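Local atomic coordinates of intracellular exo-alpha-(1->5)-L-arabinofuranosidase (Bifidobacterium longum, PDB entry 2Y2W), a protein that hydrolyses terminal non-reducing alpha-L-arabinofuranoside residues of arabinan and arabinoxylan as a family 51 glycoside hydrolase of plant cell wall breakdown. Residues S66-E69 with C74-G77; G77-P82 with N145-D150; L103-V108 with A408-V413. All coordinates share one frame; numbering follows the deposited sequence.

Contact 1 (S66-E69 with C74-G77); sequences SFVE and CVYG
Val68 meets Cys74 and Val75 just where the chain leaves a strand and turns into a short helix, an example of how a tight connection can be filled by a few small side chains. Following Val68 outward, its CB already lies 4.1 Å from Cys74 SG. Of the two branches, CG2 stays near the same sulfur, 4.0 Å from Cys74 SG, while CG1 does the wider bridging. Set trans to the backbone nitrogen (chi1 169°), CG1 comes to 3.8 Å from Cys74 SG and ends against Val75 CG2 at 3.6 Å, the two valine side chains crossing at about a right angle. The thiol is thus laid alongside Val68, and SG also approaches Val68 CA to 3.8 Å. The next residue takes part through its backbone: Glu69 O rests 3.4 Å from Cys74 CB and packs on Val75 CG2 as well. No hydrogen bond joins the two segments; the contact is one of van der Waals fit among buried residues. The side chain of Glu69 leads away from it, and its OE2 accepts hydrogen bonds from Phe115 N and Trp139 NE1. Strand 65-67 opens the eight-stranded parallel barrel, so this arrangement belongs to the loop after the first strand of a (beta/alpha)8 glycosidase, where the short helix 75-79 precedes the first barrel helix, 94-103, and it includes Glu69, which by similarity binds alpha-L-arabinofuranose.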
# COMPACT_ATOMS: atom_id res chain seq x y z
N SER D 66 11.41 28.06 10.95
CA SER D 66 11.46 27.15 12.09
C SER D 66 10.52 25.97 11.89
O SER D 66 10.08 25.70 10.77
CB SER D 66 11.16 27.88 13.40
OG SER D 66 11.42 27.05 14.52
N PHE D 67 10.20 25.27 12.98
CA PHE D 67 9.56 23.97 12.92
C PHE D 67 8.81 23.71 14.22
O PHE D 67 9.41 23.70 15.30
CB PHE D 67 10.63 22.90 12.63
CG PHE D 67 10.13 21.47 12.66
CD1 PHE D 67 8.85 21.13 12.26
CD2 PHE D 67 11.00 20.45 13.05
CE1 PHE D 67 8.42 19.81 12.27
CE2 PHE D 67 10.58 19.13 13.07
CZ PHE D 67 9.29 18.81 12.68
N VAL D 68 7.50 23.52 14.11
CA VAL D 68 6.66 23.18 15.25
C VAL D 68 6.09 21.77 15.06
O VAL D 68 5.36 21.49 14.11
CB VAL D 68 5.52 24.21 15.46
CG1 VAL D 68 4.49 23.71 16.46
CG2 VAL D 68 6.08 25.54 15.93
N GLU D 69 6.47 20.87 15.97
CA GLU D 69 5.99 19.50 15.96
C GLU D 69 5.14 19.25 17.20
O GLU D 69 5.37 19.84 18.26
CB GLU D 69 7.17 18.52 15.92
CG GLU D 69 6.78 17.05 15.71
CD GLU D 69 7.97 16.09 15.66
OE1 GLU D 69 9.13 16.56 15.58
OE2 GLU D 69 7.74 14.87 15.69
N CYS D 74 6.16 21.69 22.67
CA CYS D 74 6.31 22.66 21.58
C CYS D 74 4.97 23.29 21.22
O CYS D 74 4.88 24.49 20.97
CB CYS D 74 6.97 22.04 20.35
SG CYS D 74 7.30 23.21 18.99
N VAL D 75 3.92 22.46 21.20
CA VAL D 75 2.56 22.93 20.93
C VAL D 75 1.82 23.22 22.23
O VAL D 75 1.42 24.36 22.49
CB VAL D 75 1.76 21.92 20.07
CG1 VAL D 75 0.31 22.32 19.97
CG2 VAL D 75 2.37 21.79 18.69
N TYR D 76 1.65 22.19 23.05
CA TYR D 76 0.91 22.31 24.30
C TYR D 76 1.83 22.77 25.42
O TYR D 76 2.76 22.05 25.80
CB TYR D 76 0.21 20.99 24.64
CG TYR D 76 -0.67 20.49 23.52
CD1 TYR D 76 -1.89 21.10 23.24
CD2 TYR D 76 -0.29 19.41 22.73
CE1 TYR D 76 -2.71 20.65 22.21
CE2 TYR D 76 -1.10 18.95 21.69
CZ TYR D 76 -2.31 19.58 21.44
OH TYR D 76 -3.12 19.14 20.42
N GLY D 77 1.58 23.96 25.94
CA GLY D 77 2.45 24.59 26.93
C GLY D 77 3.53 25.41 26.25
O GLY D 77 4.42 25.96 26.91

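Contact 2 (G77-P82 with N145-D150); sequences GGIYEP and NEMGID
Met147 lies across one face of the Tyr80 ring in a Met-aromatic contact, which joins the end of helix 75-79 to the loop leading into helix 149-159 of the (beta/alpha)8 barrel. The two side chains lie alongside but point opposite ways. Met147 CG sits over the ring, 4.2 Å from the Tyr80 centroid and 26° off its normal, in a CH-pi contact; the sulfur follows more obliquely, SD being 4.6 Å from the same centroid. Pro82 CD covers the opposite face, so the ring is sandwiched between a thioether chain and a proline. The Tyr80 edge has a partner too: Glu146 OE1 lies in the ring plane, 3.4 Å from Tyr80 CE2, with the carboxylate turned 73° from the ring. This brings an oxygen to a C-H edge, and the other oxygen, OE2, is hydrogen-bonded to Thr144 OG1, a bond likely to limit rotation of the carboxylate. With an alanine in place of Tyr80, Met147 CG and SD would probably lose the flat surface they rest on, leaving a gap between Pro82 and the methionine. Further in, side chains of helix 149-159 close round the apolar end of the contact, Phe152 touching both Ile79 and Met147. The methionine is bent at its second and third torsions, which places its methyl against Ile79 and brings Met147 CE to 3.7 Å from Ile79 CD1.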
# COMPACT_ATOMS: atom_id res chain seq x y z
N GLY D 77 1.58 23.96 25.94
CA GLY D 77 2.45 24.59 26.93
C GLY D 77 3.53 25.41 26.25
O GLY D 77 4.42 25.96 26.91
N GLY D 78 3.46 25.47 24.92
CA GLY D 78 4.41 26.22 24.11
C GLY D 78 3.71 27.37 23.41
O GLY D 78 3.62 28.47 23.95
N ILE D 79 3.20 27.11 22.21
CA ILE D 79 2.45 28.11 21.47
C ILE D 79 0.97 28.13 21.88
O ILE D 79 0.30 29.14 21.71
CB ILE D 79 2.58 27.91 19.93
CG1 ILE D 79 2.06 26.53 19.50
CG2 ILE D 79 4.03 28.13 19.49
CD1 ILE D 79 1.61 26.46 18.06
N TYR D 80 0.49 27.02 22.43
CA TYR D 80 -0.91 26.90 22.83
C TYR D 80 -1.05 26.62 24.33
O TYR D 80 -0.56 25.61 24.83
CB TYR D 80 -1.59 25.80 22.01
CG TYR D 80 -3.07 25.63 22.26
CD1 TYR D 80 -3.99 26.54 21.73
CD2 TYR D 80 -3.56 24.56 23.00
CE1 TYR D 80 -5.35 26.39 21.95
CE2 TYR D 80 -4.92 24.40 23.22
CZ TYR D 80 -5.81 25.32 22.69
OH TYR D 80 -7.16 25.17 22.91
N GLU D 81 -1.72 27.53 25.03
CA GLU D 81 -1.98 27.41 26.46
C GLU D 81 -3.12 28.35 26.84
O GLU D 81 -2.89 29.50 27.20
CB GLU D 81 -0.71 27.74 27.27
CG GLU D 81 -0.69 27.18 28.69
CD GLU D 81 0.65 27.36 29.39
OE1 GLU D 81 1.69 27.43 28.71
OE2 GLU D 81 0.65 27.42 30.64
N PRO D 82 -4.38 27.86 26.73
CA PRO D 82 -5.59 28.69 26.87
C PRO D 82 -5.74 29.38 28.23
O PRO D 82 -6.36 30.45 28.31
CB PRO D 82 -6.73 27.67 26.69
CG PRO D 82 -6.12 26.53 25.96
CD PRO D 82 -4.71 26.45 26.47
N ASN D 145 -5.60 16.63 20.38
CA ASN D 145 -5.93 17.25 19.09
C ASN D 145 -6.62 18.61 19.20
O ASN D 145 -7.32 19.04 18.28
CB ASN D 145 -6.71 16.29 18.19
CG ASN D 145 -5.86 15.15 17.66
OD1 ASN D 145 -4.89 15.37 16.93
ND2 ASN D 145 -6.21 13.93 18.03
N GLU D 146 -6.42 19.29 20.33
CA GLU D 146 -6.90 20.66 20.51
C GLU D 146 -6.27 21.59 19.48
O GLU D 146 -6.87 22.59 19.08
CB GLU D 146 -6.61 21.16 21.93
CG GLU D 146 -7.44 20.47 23.01
CD GLU D 146 -6.89 20.71 24.41
OE1 GLU D 146 -6.59 21.87 24.76
OE2 GLU D 146 -6.75 19.72 25.17
N MET D 147 -5.06 21.24 19.05
CA MET D 147 -4.41 21.91 17.93
C MET D 147 -4.41 21.04 16.67
O MET D 147 -4.11 19.84 16.73
CB MET D 147 -2.98 22.32 18.29
CG MET D 147 -2.90 23.60 19.12
SD MET D 147 -3.05 25.11 18.14
CE MET D 147 -1.60 25.00 17.10
N GLY D 148 -4.77 21.66 15.55
CA GLY D 148 -4.76 21.02 14.25
C GLY D 148 -4.49 22.07 13.20
O GLY D 148 -4.11 23.20 13.53
N ILE D 149 -4.71 21.72 11.93
CA ILE D 149 -4.40 22.63 10.82
C ILE D 149 -5.28 23.88 10.79
O ILE D 149 -4.83 24.94 10.37
CB ILE D 149 -4.37 21.88 9.44
CG1 ILE D 149 -3.81 22.79 8.33
CG2 ILE D 149 -5.73 21.31 9.08
CD1 ILE D 149 -2.39 23.28 8.58
N ASP D 150 -6.53 23.76 11.25
CA ASP D 150 -7.43 24.90 11.42
C ASP D 150 -6.81 25.91 12.39
O ASP D 150 -6.76 27.11 12.11
CB ASP D 150 -8.79 24.45 11.97
CG ASP D 150 -9.67 23.78 10.92
OD1 ASP D 150 -9.44 23.96 9.71
OD2 ASP D 150 -10.63 23.08 11.33

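Contact 3 (L103-V108 with A408-V413); sequences LGVTCV and AQLVNV
Leu410, just beyond the eighth strand of the (beta/alpha)8 barrel, reaches the turn between helix 94-103 and the second strand, 107-110, so that two parts of the chain some 300 residues apart meet. The apolar contacts converge on one methyl: Leu410 CD1 lies 3.9 Å from Val105 CG2 and 4.1 Å from Leu103 CD2. The leucine chains run past each other in opposite directions, whereas the valine meets Leu410 at a slant. With Leu410 CG trans to the backbone nitrogen (chi1 -169°), the forked end is set against this pair, and all three residues are buried. Ser66 of the first strand, between the second and eighth in the barrel, also touches Val105 and Leu410, while Phe431 and Phe434 of helix 431-440 pack on Leu103.

No hydrogen bond crosses between the segments; the rest of the account concerns the backbone of each. Helix 94-103 ends in a Schellman motif, with Gly104 at positive phi. In 408-413 a cis peptide precedes Gln409, a residue important by similarity for substrate recognition. Farther on, Asn412 occupies the centre of a gamma turn, closed by Val413 N bonding to Val411 O at 2.7 Å.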
# COMPACT_ATOMS: atom_id res chain seq x y z
N LEU D 103 12.33 36.91 17.03
CA LEU D 103 13.27 35.93 16.49
C LEU D 103 13.42 36.05 14.97
O LEU D 103 14.46 35.70 14.42
CB LEU D 103 12.86 34.51 16.88
CG LEU D 103 13.81 33.34 16.65
CD1 LEU D 103 15.16 33.55 17.33
CD2 LEU D 103 13.17 32.05 17.12
N GLY D 104 12.38 36.54 14.30
CA GLY D 104 12.42 36.76 12.86
C GLY D 104 12.18 35.52 12.03
O GLY D 104 12.73 35.38 10.93
N VAL D 105 11.37 34.60 12.55
CA VAL D 105 10.95 33.41 11.82
C VAL D 105 9.94 33.80 10.74
O VAL D 105 9.00 34.55 11.00
CB VAL D 105 10.34 32.34 12.77
CG1 VAL D 105 10.01 31.06 12.01
CG2 VAL D 105 11.28 32.04 13.93
N THR D 106 10.15 33.29 9.53
CA THR D 106 9.33 33.64 8.37
C THR D 106 8.40 32.50 7.94
O THR D 106 7.34 32.74 7.36
CB THR D 106 10.20 34.00 7.16
OG1 THR D 106 11.10 32.91 6.89
CG2 THR D 106 11.00 35.27 7.42
N CYS D 107 8.82 31.27 8.20
CA CYS D 107 8.12 30.08 7.74
C CYS D 107 8.28 28.97 8.76
O CYS D 107 9.39 28.69 9.20
CB CYS D 107 8.68 29.64 6.38
SG CYS D 107 7.95 28.13 5.71
N VAL D 108 7.17 28.34 9.14
CA VAL D 108 7.19 27.32 10.19
C VAL D 108 6.69 25.98 9.67
O VAL D 108 5.62 25.90 9.05
CB VAL D 108 6.35 27.75 11.42
CG1 VAL D 108 6.52 26.75 12.56
CG2 VAL D 108 6.74 29.15 11.89
N ALA D 408 15.04 23.44 14.27
CA ALA D 408 14.22 22.60 15.13
C ALA D 408 14.64 22.73 16.59
O ALA D 408 15.81 22.52 16.91
CB ALA D 408 14.31 21.14 14.68
N GLN D 409 13.72 23.11 17.48
CA GLN D 409 12.35 23.50 17.14
C GLN D 409 12.04 24.89 17.71
O GLN D 409 12.92 25.54 18.27
CB GLN D 409 11.35 22.45 17.63
CG GLN D 409 11.25 21.22 16.71
CD GLN D 409 10.30 20.16 17.21
OE1 GLN D 409 9.31 20.45 17.88
NE2 GLN D 409 10.58 18.91 16.87
N LEU D 410 10.79 25.34 17.58
CA LEU D 410 10.45 26.73 17.91
C LEU D 410 10.33 27.04 19.41
O LEU D 410 10.89 28.03 19.88
CB LEU D 410 9.19 27.17 17.16
CG LEU D 410 8.85 28.67 17.19
CD1 LEU D 410 9.96 29.52 16.56
CD2 LEU D 410 7.52 28.93 16.51
N VAL D 411 9.60 26.20 20.14
CA VAL D 411 9.34 26.46 21.56
C VAL D 411 9.53 25.21 22.43
O VAL D 411 9.05 24.13 22.08
CB VAL D 411 7.92 27.05 21.79
CG1 VAL D 411 7.75 27.53 23.23
CG2 VAL D 411 7.65 28.20 20.83
N ASN D 412 10.24 25.38 23.54
CA ASN D 412 10.47 24.34 24.57
C ASN D 412 11.33 23.15 24.14
O ASN D 412 12.27 22.77 24.84
CB ASN D 412 9.14 23.85 25.18
CG ASN D 412 8.53 24.87 26.14
OD1 ASN D 412 9.23 25.73 26.68
ND2 ASN D 412 7.23 24.75 26.36
N VAL D 413 10.99 22.56 23.00
CA VAL D 413 11.69 21.41 22.45
C VAL D 413 12.88 21.91 21.64
O VAL D 413 12.70 22.60 20.64
CB VAL D 413 10.75 20.57 21.55
CG1 VAL D 413 11.50 19.40 20.93
CG2 VAL D 413 9.55 20.08 22.35

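In the fold
Contacts 1 and 2 follow one another, sharing Gly77 and helix 75-79, centres about 9 Å apart; Val75 O and Tyr80 N, 2.8 Å apart, probably form a hydrogen bond, and Tyr76 OH probably accepts another from Met147 N. Contact 3 lies about 8 Å from contact 1, centre to centre, and joins it through backbone bonds: Ser66 N with Cys107 O between neighbouring barrel strands, and Leu410 N, past the eighth strand, with Phe67 O at 3.1 Å. At the substrate site, Glu69 OE1 and Gln409 NE2 approach to 3.0 Å in a weak hydrogen bond, linking two residues that by similarity bind arabinofuranose. Contact 2 lies farther out, Ile79 being about 9 Å from Gln409 between side chains.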